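Local coordinates for hydrazine synthase beta subunit (PDB 5C2V), which forms part of the hydrazine synthase complex, which condenses nitric oxide with ammonium, and may modulate hydroxylamine transport between the gamma and alpha active sites, at residues 206-212 with 225-231; 244-249 with 305-311; 251-257 with 271-277. The contacts are given in a common frame with arbitrary orientation. Residues are numbered along the deposited sequence.

Contact 1 of 3, residues 206-212 with 225-231; sequences VTHQTPK and VFTNNVT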
loop_
_atom_site.group_PDB
_atom_site.type_symbol
_atom_site.label_atom_id
_atom_site.label_comp_id
_atom_site.label_asym_id
_atom_site.label_seq_id
_atom_site.Cartn_x
_atom_site.Cartn_y
_atom_site.Cartn_z
ATOM N N VAL B 206 17.652 1.796 38.750
ATOM C CA VAL B 206 16.710 1.603 39.850
ATOM C C VAL B 206 15.513 0.761 39.413
ATOM O O VAL B 206 14.775 1.146 38.508
ATOM C CB VAL B 206 16.198 2.953 40.398
ATOM C CG1 VAL B 206 15.086 2.729 41.414
ATOM C CG2 VAL B 206 17.339 3.755 41.012
ATOM N N THR B 207 15.317 -0.384 40.060
ATOM C CA THR B 207 14.174 -1.243 39.761
ATOM C C THR B 207 12.937 -0.813 40.540
ATOM O O THR B 207 13.015 -0.542 41.739
ATOM C CB THR B 207 14.469 -2.720 40.079
ATOM O OG1 THR B 207 15.170 -2.812 41.326
ATOM C CG2 THR B 207 15.310 -3.345 38.983
ATOM N N HIS B 208 11.796 -0.759 39.859
ATOM C CA HIS B 208 10.550 -0.353 40.500
ATOM C C HIS B 208 9.324 -0.748 39.685
ATOM O O HIS B 208 9.432 -1.406 38.649
ATOM C CB HIS B 208 10.541 1.159 40.734
ATOM C CG HIS B 208 10.508 1.963 39.473
ATOM N ND1 HIS B 208 9.334 2.309 38.839
ATOM C CD2 HIS B 208 11.508 2.490 38.723
ATOM C CE1 HIS B 208 9.609 3.014 37.757
ATOM N NE2 HIS B 208 10.921 3.137 37.665
ATOM N N GLN B 209 8.157 -0.338 40.171
ATOM C CA GLN B 209 6.902 -0.580 39.473
ATOM C C GLN B 209 6.189 0.726 39.152
ATOM O O GLN B 209 6.347 1.723 39.856
ATOM C CB GLN B 209 5.981 -1.477 40.304
ATOM C CG GLN B 209 6.344 -2.949 40.278
ATOM C CD GLN B 209 5.306 -3.812 40.968
ATOM O OE1 GLN B 209 4.847 -3.495 42.064
ATOM N NE2 GLN B 209 4.925 -4.908 40.322
ATOM N N THR B 210 5.411 0.712 38.075
ATOM C CA THR B 210 4.566 1.838 37.720
ATOM C C THR B 210 3.102 1.449 37.857
ATOM O O THR B 210 2.574 0.688 37.042
ATOM C CB THR B 210 4.833 2.315 36.279
ATOM O OG1 THR B 210 6.220 2.639 36.123
ATOM C CG2 THR B 210 3.979 3.529 35.943
ATOM N N PRO B 211 2.442 1.963 38.901
ATOM C CA PRO B 211 1.000 1.792 39.067
ATOM C C PRO B 211 0.236 2.739 38.159
ATOM O O PRO B 211 0.725 3.842 37.915
ATOM C CB PRO B 211 0.764 2.145 40.545
ATOM C CG PRO B 211 2.069 2.746 41.053
ATOM C CD PRO B 211 2.994 2.906 39.888
ATOM N N LYS B 212 -0.930 2.347 37.661
ATOM C CA LYS B 212 -1.844 3.388 37.237
ATOM C C LYS B 212 -2.894 3.427 38.335
ATOM O O LYS B 212 -3.777 2.571 38.406
ATOM C CB LYS B 212 -2.452 3.080 35.867
ATOM C CG LYS B 212 -1.597 2.158 34.995
ATOM C CD LYS B 212 -0.359 2.841 34.442
ATOM C CE LYS B 212 0.472 1.872 33.609
ATOM N NZ LYS B 212 1.588 2.554 32.895
ATOM N N VAL B 225 -3.065 -2.058 35.480
ATOM C CA VAL B 225 -2.900 -1.789 36.901
ATOM C C VAL B 225 -1.434 -1.524 37.220
ATOM O O VAL B 225 -1.068 -0.426 37.638
ATOM C CB VAL B 225 -3.420 -2.955 37.760
ATOM C CG1 VAL B 225 -3.233 -2.650 39.237
ATOM C CG2 VAL B 225 -4.885 -3.226 37.448
ATOM N N PHE B 226 -0.598 -2.539 37.023
ATOM C CA PHE B 226 0.836 -2.400 37.240
ATOM C C PHE B 226 1.653 -2.725 35.997
ATOM O O PHE B 226 1.349 -3.670 35.268
ATOM C CB PHE B 226 1.296 -3.303 38.385
ATOM C CG PHE B 226 1.144 -2.690 39.744
ATOM C CD1 PHE B 226 2.007 -1.693 40.168
ATOM C CD2 PHE B 226 0.148 -3.119 40.602
ATOM C CE1 PHE B 226 1.874 -1.131 41.421
ATOM C CE2 PHE B 226 0.009 -2.560 41.857
ATOM C CZ PHE B 226 0.874 -1.566 42.267
ATOM N N THR B 227 2.690 -1.930 35.759
ATOM C CA THR B 227 3.747 -2.310 34.831
ATOM C C THR B 227 5.036 -2.381 35.630
ATOM O O THR B 227 5.138 -1.779 36.693
ATOM C CB THR B 227 3.906 -1.323 33.658
ATOM O OG1 THR B 227 4.340 -0.050 34.152
ATOM C CG2 THR B 227 2.593 -1.159 32.910
ATOM N N ASN B 228 6.012 -3.130 35.139
ATOM C CA ASN B 228 7.268 -3.266 35.861
ATOM C C ASN B 228 8.419 -2.637 35.095
ATOM O O ASN B 228 8.617 -2.919 33.913
ATOM C CB ASN B 228 7.546 -4.732 36.147
ATOM C CG ASN B 228 6.449 -5.372 36.974
ATOM O OD1 ASN B 228 6.504 -5.374 38.203
ATOM N ND2 ASN B 228 5.452 -5.934 36.300
ATOM N N ASN B 229 9.179 -1.783 35.773
ATOM C CA ASN B 229 10.136 -0.931 35.081
ATOM C C ASN B 229 11.506 -0.823 35.742
ATOM O O ASN B 229 11.648 -0.983 36.956
ATOM C CB ASN B 229 9.548 0.474 34.929
ATOM C CG ASN B 229 8.187 0.467 34.264
ATOM O OD1 ASN B 229 7.157 0.380 34.933
ATOM N ND2 ASN B 229 8.175 0.558 32.939
ATOM N N VAL B 230 12.508 -0.549 34.914
ATOM C CA VAL B 230 13.839 -0.193 35.382
ATOM C C VAL B 230 14.159 1.214 34.883
ATOM O O VAL B 230 13.919 1.540 33.718
ATOM C CB VAL B 230 14.910 -1.199 34.899
ATOM C CG1 VAL B 230 14.783 -1.446 33.402
ATOM C CG2 VAL B 230 16.308 -0.715 35.260
ATOM N N THR B 231 14.674 2.057 35.771
ATOM C CA THR B 231 14.943 3.446 35.424
ATOM C C THR B 231 16.432 3.769 35.464
ATOM O O THR B 231 17.113 3.504 36.456
ATOM C CB THR B 231 14.190 4.412 36.359
ATOM O OG1 THR B 231 12.780 4.294 36.130
ATOM C CG2 THR B 231 14.615 5.852 36.103
#

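Contact 2 of 3, residues 244-249 with 305-311; sequences LPLDDL and LGLVRDY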
loop_
_atom_site.group_PDB
_atom_site.type_symbol
_atom_site.label_atom_id
_atom_site.label_comp_id
_atom_site.label_asym_id
_atom_site.label_seq_id
_atom_site.Cartn_x
_atom_site.Cartn_y
_atom_site.Cartn_z
ATOM N N LEU B 244 12.142 2.847 31.823
ATOM C CA LEU B 244 12.085 1.862 30.750
ATOM C C LEU B 244 11.334 0.604 31.176
ATOM O O LEU B 244 11.422 0.187 32.328
ATOM C CB LEU B 244 13.503 1.505 30.290
ATOM C CG LEU B 244 14.308 2.654 29.679
ATOM C CD1 LEU B 244 15.691 2.181 29.256
ATOM C CD2 LEU B 244 13.564 3.267 28.499
ATOM N N PRO B 245 10.593 -0.007 30.237
ATOM C CA PRO B 245 9.777 -1.192 30.523
ATOM C C PRO B 245 10.613 -2.448 30.740
ATOM O O PRO B 245 11.658 -2.588 30.112
ATOM C CB PRO B 245 8.915 -1.326 29.267
ATOM C CG PRO B 245 9.760 -0.745 28.186
ATOM C CD PRO B 245 10.483 0.407 28.827
ATOM N N LEU B 246 10.204 -3.299 31.676
ATOM C CA LEU B 246 10.725 -4.662 31.765
ATOM C C LEU B 246 9.805 -5.722 31.149
ATOM O O LEU B 246 10.152 -6.902 31.117
ATOM C CB LEU B 246 11.014 -5.023 33.222
ATOM C CG LEU B 246 12.220 -4.308 33.830
ATOM C CD1 LEU B 246 12.224 -4.443 35.344
ATOM C CD2 LEU B 246 13.506 -4.863 33.234
ATOM N N ASP B 247 8.641 -5.307 30.657
ATOM C CA ASP B 247 7.587 -6.262 30.313
ATOM C C ASP B 247 7.371 -6.469 28.816
ATOM O O ASP B 247 7.538 -5.546 28.018
ATOM C CB ASP B 247 6.260 -5.822 30.939
ATOM C CG ASP B 247 6.362 -5.593 32.433
ATOM O OD1 ASP B 247 6.975 -6.430 33.129
ATOM O OD2 ASP B 247 5.818 -4.577 32.914
ATOM N N ASP B 248 6.996 -7.691 28.448
ATOM C CA ASP B 248 6.431 -7.949 27.129
ATOM C C ASP B 248 4.949 -7.600 27.182
ATOM O O ASP B 248 4.442 -7.200 28.231
ATOM C CB ASP B 248 6.624 -9.411 26.709
ATOM C CG ASP B 248 8.083 -9.797 26.579
ATOM O OD1 ASP B 248 8.922 -8.897 26.376
ATOM O OD2 ASP B 248 8.394 -11.004 26.673
ATOM N N LEU B 249 4.250 -7.753 26.063
ATOM C CA LEU B 249 2.818 -7.491 26.045
ATOM C C LEU B 249 2.087 -8.505 26.916
ATOM O O LEU B 249 1.328 -8.136 27.810
ATOM C CB LEU B 249 2.269 -7.532 24.618
ATOM C CG LEU B 249 0.761 -7.294 24.488
ATOM C CD1 LEU B 249 0.400 -5.875 24.893
ATOM C CD2 LEU B 249 0.278 -7.593 23.078
ATOM N N LEU B 305 5.521 -1.766 24.804
ATOM C CA LEU B 305 5.545 -3.108 25.371
ATOM C C LEU B 305 6.311 -4.086 24.484
ATOM O O LEU B 305 6.416 -5.271 24.800
ATOM C CB LEU B 305 4.118 -3.603 25.619
ATOM C CG LEU B 305 3.433 -2.917 26.807
ATOM C CD1 LEU B 305 2.044 -3.484 27.065
ATOM C CD2 LEU B 305 4.293 -3.012 28.061
ATOM N N GLY B 306 6.828 -3.583 23.369
ATOM C CA GLY B 306 7.713 -4.359 22.519
ATOM C C GLY B 306 9.163 -3.920 22.605
ATOM O O GLY B 306 10.033 -4.511 21.967
ATOM N N LEU B 307 9.427 -2.885 23.398
ATOM C CA LEU B 307 10.742 -2.245 23.412
ATOM C C LEU B 307 11.826 -3.106 24.059
ATOM O O LEU B 307 12.972 -3.109 23.604
ATOM C CB LEU B 307 10.664 -0.893 24.127
ATOM C CG LEU B 307 11.966 -0.092 24.217
ATOM C CD1 LEU B 307 12.511 0.205 22.828
ATOM C CD2 LEU B 307 11.756 1.197 24.998
ATOM N N VAL B 308 11.460 -3.830 25.114
ATOM C CA VAL B 308 12.401 -4.667 25.857
ATOM C C VAL B 308 13.232 -5.577 24.959
ATOM O O VAL B 308 14.442 -5.716 25.150
ATOM C CB VAL B 308 11.670 -5.547 26.889
ATOM C CG1 VAL B 308 11.280 -4.734 28.084
ATOM C CG2 VAL B 308 10.436 -6.176 26.273
ATOM N N ARG B 309 12.576 -6.162 23.960
ATOM C CA ARG B 309 13.204 -7.121 23.062
ATOM C C ARG B 309 14.413 -6.538 22.340
ATOM O O ARG B 309 15.255 -7.279 21.833
ATOM C CB ARG B 309 12.185 -7.635 22.043
ATOM C CG ARG B 309 11.100 -8.502 22.654
ATOM C CD ARG B 309 11.711 -9.639 23.458
ATOM N NE ARG B 309 10.699 -10.535 24.009
ATOM C CZ ARG B 309 10.253 -11.625 23.394
ATOM N NH1 ARG B 309 10.727 -11.956 22.200
ATOM N NH2 ARG B 309 9.330 -12.384 23.970
ATOM N N ASP B 310 14.501 -5.213 22.293
ATOM C CA ASP B 310 15.682 -4.576 21.733
ATOM C C ASP B 310 16.888 -4.805 22.640
ATOM O O ASP B 310 17.922 -5.295 22.186
ATOM C CB ASP B 310 15.445 -3.078 21.520
ATOM C CG ASP B 310 14.399 -2.798 20.455
ATOM O OD1 ASP B 310 14.014 -3.743 19.735
ATOM O OD2 ASP B 310 13.970 -1.631 20.329
ATOM N N TYR B 311 16.759 -4.455 23.919
ATOM C CA TYR B 311 17.872 -4.624 24.853
ATOM C C TYR B 311 17.839 -5.889 25.720
ATOM O O TYR B 311 18.712 -6.062 26.568
ATOM C CB TYR B 311 18.007 -3.399 25.768
ATOM C CG TYR B 311 16.726 -2.857 26.359
ATOM C CD1 TYR B 311 16.148 -3.441 27.480
ATOM C CD2 TYR B 311 16.119 -1.729 25.823
ATOM C CE1 TYR B 311 14.985 -2.933 28.030
ATOM C CE2 TYR B 311 14.958 -1.214 26.366
ATOM C CZ TYR B 311 14.395 -1.818 27.469
ATOM O OH TYR B 311 13.239 -1.305 28.010
HETATM O O HOH W 1 8.486 -3.496 26.799
#

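Contact 3 of 3, residues 251-257 with 271-277; sequences NYDGNPY and GVRGMHR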
loop_
_atom_site.group_PDB
_atom_site.type_symbol
_atom_site.label_atom_id
_atom_site.label_comp_id
_atom_site.label_asym_id
_atom_site.label_seq_id
_atom_site.Cartn_x
_atom_site.Cartn_y
_atom_site.Cartn_z
ATOM N N ASN B 251 3.820 -10.949 28.621
ATOM C CA ASN B 251 4.754 -11.460 29.627
ATOM C C ASN B 251 5.366 -10.336 30.464
ATOM O O ASN B 251 6.050 -9.458 29.939
ATOM C CB ASN B 251 5.862 -12.279 28.960
ATOM C CG ASN B 251 6.515 -13.268 29.913
ATOM O OD1 ASN B 251 6.569 -13.044 31.122
ATOM N ND2 ASN B 251 7.017 -14.371 29.367
ATOM N N TYR B 252 5.125 -10.376 31.771
ATOM C CA TYR B 252 5.552 -9.306 32.666
ATOM C C TYR B 252 6.557 -9.825 33.688
ATOM O O TYR B 252 6.536 -11.005 34.032
ATOM C CB TYR B 252 4.341 -8.697 33.383
ATOM C CG TYR B 252 3.354 -8.013 32.460
ATOM C CD1 TYR B 252 2.537 -8.750 31.616
ATOM C CD2 TYR B 252 3.232 -6.630 32.443
ATOM C CE1 TYR B 252 1.638 -8.134 30.775
ATOM C CE2 TYR B 252 2.333 -6.003 31.600
ATOM C CZ TYR B 252 1.540 -6.761 30.768
ATOM O OH TYR B 252 0.643 -6.145 29.928
ATOM N N ASP B 253 7.429 -8.954 34.190
ATOM C CA ASP B 253 8.326 -9.373 35.258
ATOM C C ASP B 253 7.782 -8.850 36.576
ATOM O O ASP B 253 7.952 -7.683 36.891
ATOM C CB ASP B 253 9.740 -8.826 35.034
ATOM C CG ASP B 253 10.474 -9.527 33.911
ATOM O OD1 ASP B 253 10.272 -10.742 33.733
ATOM O OD2 ASP B 253 11.263 -8.860 33.207
ATOM N N GLY B 254 7.202 -9.732 37.380
ATOM C CA GLY B 254 6.562 -9.309 38.612
ATOM C C GLY B 254 7.543 -8.868 39.676
ATOM O O GLY B 254 8.432 -9.634 40.044
ATOM N N ASN B 255 7.363 -7.654 40.189
ATOM C CA ASN B 255 8.139 -7.171 41.327
ATOM C C ASN B 255 9.651 -7.347 41.170
ATOM O O ASN B 255 10.235 -8.231 41.794
ATOM C CB ASN B 255 7.676 -7.875 42.606
ATOM C CG ASN B 255 6.181 -7.758 42.828
ATOM O OD1 ASN B 255 5.469 -8.761 42.870
ATOM N ND2 ASN B 255 5.699 -6.529 42.981
ATOM N N PRO B 256 10.285 -6.538 40.308
ATOM C CA PRO B 256 11.746 -6.612 40.194
ATOM C C PRO B 256 12.416 -6.134 41.482
ATOM O O PRO B 256 12.004 -5.107 42.018
ATOM C CB PRO B 256 12.053 -5.675 39.023
ATOM C CG PRO B 256 10.934 -4.683 39.047
ATOM C CD PRO B 256 9.717 -5.458 39.481
ATOM N N TYR B 257 13.420 -6.856 41.975
ATOM C CA TYR B 257 14.009 -6.507 43.268
ATOM C C TYR B 257 15.499 -6.196 43.243
ATOM O O TYR B 257 15.902 -5.036 43.301
ATOM C CB TYR B 257 13.788 -7.647 44.264
ATOM C CG TYR B 257 12.533 -7.533 45.093
ATOM C CD1 TYR B 257 11.289 -7.454 44.490
ATOM C CD2 TYR B 257 12.593 -7.532 46.480
ATOM C CE1 TYR B 257 10.138 -7.361 45.240
ATOM C CE2 TYR B 257 11.444 -7.443 47.243
ATOM C CZ TYR B 257 10.219 -7.355 46.616
ATOM O OH TYR B 257 9.067 -7.263 47.361
ATOM N N GLY B 271 16.957 -9.509 39.651
ATOM C CA GLY B 271 16.140 -10.520 40.289
ATOM C C GLY B 271 14.672 -10.166 40.155
ATOM O O GLY B 271 14.242 -9.090 40.572
ATOM N N VAL B 272 13.900 -11.077 39.576
ATOM C CA VAL B 272 12.459 -10.905 39.467
ATOM C C VAL B 272 11.798 -11.892 40.410
ATOM O O VAL B 272 11.769 -13.105 40.155
ATOM C CB VAL B 272 11.953 -11.124 38.030
ATOM C CG1 VAL B 272 10.486 -10.759 37.928
ATOM C CG2 VAL B 272 12.775 -10.303 37.047
ATOM N N ARG B 273 11.246 -11.337 41.485
ATOM C CA ARG B 273 10.802 -12.093 42.647
ATOM C C ARG B 273 9.445 -12.748 42.426
ATOM O O ARG B 273 9.231 -13.899 42.803
ATOM C CB ARG B 273 10.755 -11.166 43.863
ATOM C CG ARG B 273 10.768 -11.859 45.211
ATOM C CD ARG B 273 10.667 -10.830 46.326
ATOM N NE ARG B 273 11.026 -11.380 47.629
ATOM C CZ ARG B 273 10.157 -11.920 48.476
ATOM N NH1 ARG B 273 8.872 -11.984 48.158
ATOM N NH2 ARG B 273 10.573 -12.397 49.641
ATOM N N GLY B 274 8.531 -12.002 41.816
ATOM C CA GLY B 274 7.199 -12.505 41.546
ATOM C C GLY B 274 7.203 -13.579 40.478
ATOM O O GLY B 274 6.484 -14.574 40.582
ATOM N N MET B 275 8.008 -13.372 39.442
ATOM C CA MET B 275 8.077 -14.310 38.328
ATOM C C MET B 275 9.212 -15.321 38.465
ATOM O O MET B 275 9.436 -16.124 37.561
ATOM C CB MET B 275 8.212 -13.555 37.006
ATOM C CG MET B 275 6.950 -12.815 36.611
ATOM S SD MET B 275 5.473 -13.840 36.749
ATOM C CE MET B 275 5.741 -15.002 35.413
ATOM N N HIS B 276 9.934 -15.259 39.579
ATOM C CA HIS B 276 10.967 -16.245 39.902
ATOM C C HIS B 276 12.012 -16.416 38.806
ATOM O O HIS B 276 12.292 -17.541 38.389
ATOM C CB HIS B 276 10.330 -17.608 40.190
ATOM C CG HIS B 276 9.083 -17.534 41.011
ATOM N ND1 HIS B 276 9.060 -17.001 42.283
ATOM C CD2 HIS B 276 7.817 -17.928 40.744
ATOM C CE1 HIS B 276 7.831 -17.070 42.761
ATOM N NE2 HIS B 276 7.057 -17.626 41.851
ATOM N N ARG B 277 12.593 -15.318 38.334
ATOM C CA ARG B 277 13.563 -15.436 37.244
ATOM C C ARG B 277 14.543 -14.277 37.218
ATOM O O ARG B 277 14.262 -13.220 37.755
ATOM C CB ARG B 277 12.836 -15.535 35.902
ATOM C CG ARG B 277 12.045 -14.292 35.536
ATOM C CD ARG B 277 11.013 -14.593 34.463
ATOM N NE ARG B 277 10.313 -13.389 34.027
ATOM C CZ ARG B 277 9.211 -13.392 33.283
ATOM N NH1 ARG B 277 8.672 -14.538 32.893
ATOM N NH2 ARG B 277 8.647 -12.244 32.933
HETATM O O HOH W 2 7.495 -9.558 46.950
#

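Contact 1 of 3, residues 206-212 with 225-231
Phe226, Gln209 and His208 bury the most surface where two antiparallel strands run side by side, their short segments at 148° and 4.6 Å apart. Paired backbone hydrogen bonds join Val206 to Thr231, His208 to Asn229 and Thr210 to Thr227, and Lys212 N extends the ladder to Val225 O at 2.8 Å. On one face of the sheet, Gln209 and Phe226 work together. Gln209 NE2 donates to Asn228 OD1 (2.7 Å), while its OE1, bonded to Asn191, lies over a face of the Phe226 ring, 3.9 Å from Phe226 CE1. Pro211 CB also touches Phe226 CE1 at 3.6 Å, and Trp78 and Tyr61 of the gamma subunit meet the same ring. His208 belongs to the other face, where its ring sits over the backbone and reaches diagonally along the neighbouring strand: His208 NE2 and Thr231 OG1 share a 2.7 Å hydrogen bond. Farther along this face, Thr210 OG1 donates to Asn229 OD1 at 2.7 Å, and Thr227 OG1 donates to Asn229 OD1 at 3.0 Å. At the Lys212-Val225 end of the pair, the side chain of Thr210 lies about 7 Å from a bound trimethyl glycine and that of Val225 about 5 Å from a heme c. Such a twisted pair, second and third of four antiparallel strands, is the middle of a beta-propeller blade.

Contact 2 of 3, residues 244-249 with 305-311
The outer strand of one beta-propeller blade, 241-245, runs out into a loop, and segment 305-311, with its short, weakly bonded helix leading to the outer strand of the next blade, fits against it. Val308 is the central bump. It points into a hollow lined largely by backbone: Val308 CG1 meets Pro245 O at 3.0 Å and Leu246 C at 3.5 Å, and Val308 CG2 meets Asp247 O at 3.4 Å and Asp248 OD1 at 3.1 Å. The Pro245 ring is the answering knob, covered by Leu307 (Pro245 CD to Leu307 CD2, 4.1 Å), Val308 (Pro245 CG to Val308 CG1, 4.3 Å) and the hydroxyl of Tyr311. That hydroxyl also touches Leu244 CB (3.6 Å) and donates to Pro245 O (2.9 Å). Leu305 buries the largest area here, wedging beside the loop so that Leu305 CD1 meets Leu249 CD1 at 3.6 Å. Its side chain also packs on Ala568 of the alpha subunit. Beyond Val308, Asp248 forms a salt bridge, Asp248 OD2 to Arg309 NH2 at 3.2 Å, with a weak bond from Arg309 NE to Asp248 OD1 (3.4 Å), and it has a second cationic partner in Arg315. A water fills the remaining gap, donating to Asp247 O at 2.6 Å and weakly accepting from Val308 N at 3.4 Å.

Contact 3 of 3, residues 251-257 with 271-277
At one end of a beta-propeller blade, the start of the inner hairpin (strands 256-261 and 267-272) meets the turn into the third strand, closed by a G1 beta bulge in which His276 and Arg277 both face Val272. Backbone donors find carbonyls across the contact: Tyr257 N bonds Gly271 O (2.8 Å), Arg273 N reaches Asn255 O (3.3 Å) and Gly274 N reaches Gly254 O (3.0 Å). Gly274 comes so near Gly254 that a side chain on it would clash with Gly254 O. Asn251 and Asp253 take most of the Arg277 guanidinium, and NH1 also bonds weakly to Met4 O of the alpha subunit. Arg277 NH2 and NH1 give to Asn251 OD1 at 2.9 and 3.1 Å, and Arg277 NE forms a salt bridge with Asp253 OD1 (2.7 Å), an oxygen less surely placed. Asp253 OD2 is bonded to Thr279. The side-chain amide of Asn255 bonds Ser62 and Ser65 of the gamma subunit, and the Tyr257 hydroxyl Glu69 of the same subunit. A water also donates to Tyr257 OH (2.8 Å) and weakly accepts from Arg273 NH1 (3.0 Å), while Arg273 CD sits 3.5 Å from the Tyr257 ring centroid in a CH-pi contact.

All three contacts are buried in the assembly, but contact 2 lies farther out, its centre about 21 Å from the centre of the chain, against about 15 and 14 Å for contacts 1 and 3. Contacts 1 and 2 involve neighbouring strands of one blade, 226-234 and 241-245; contact 3 belongs to the following blade and is nested within the loop that contact 2 closes. Regular strand pairing dominates contact 1, apolar wedging contact 2, and irregular turn bonding with buried charge contact 3. Asp247 ties them together, since Asp247 OD2 is 2.7 Å from Asn228 N and Asp247 OD1 2.8 Å from Asp253 N, both probable hydrogen bonds.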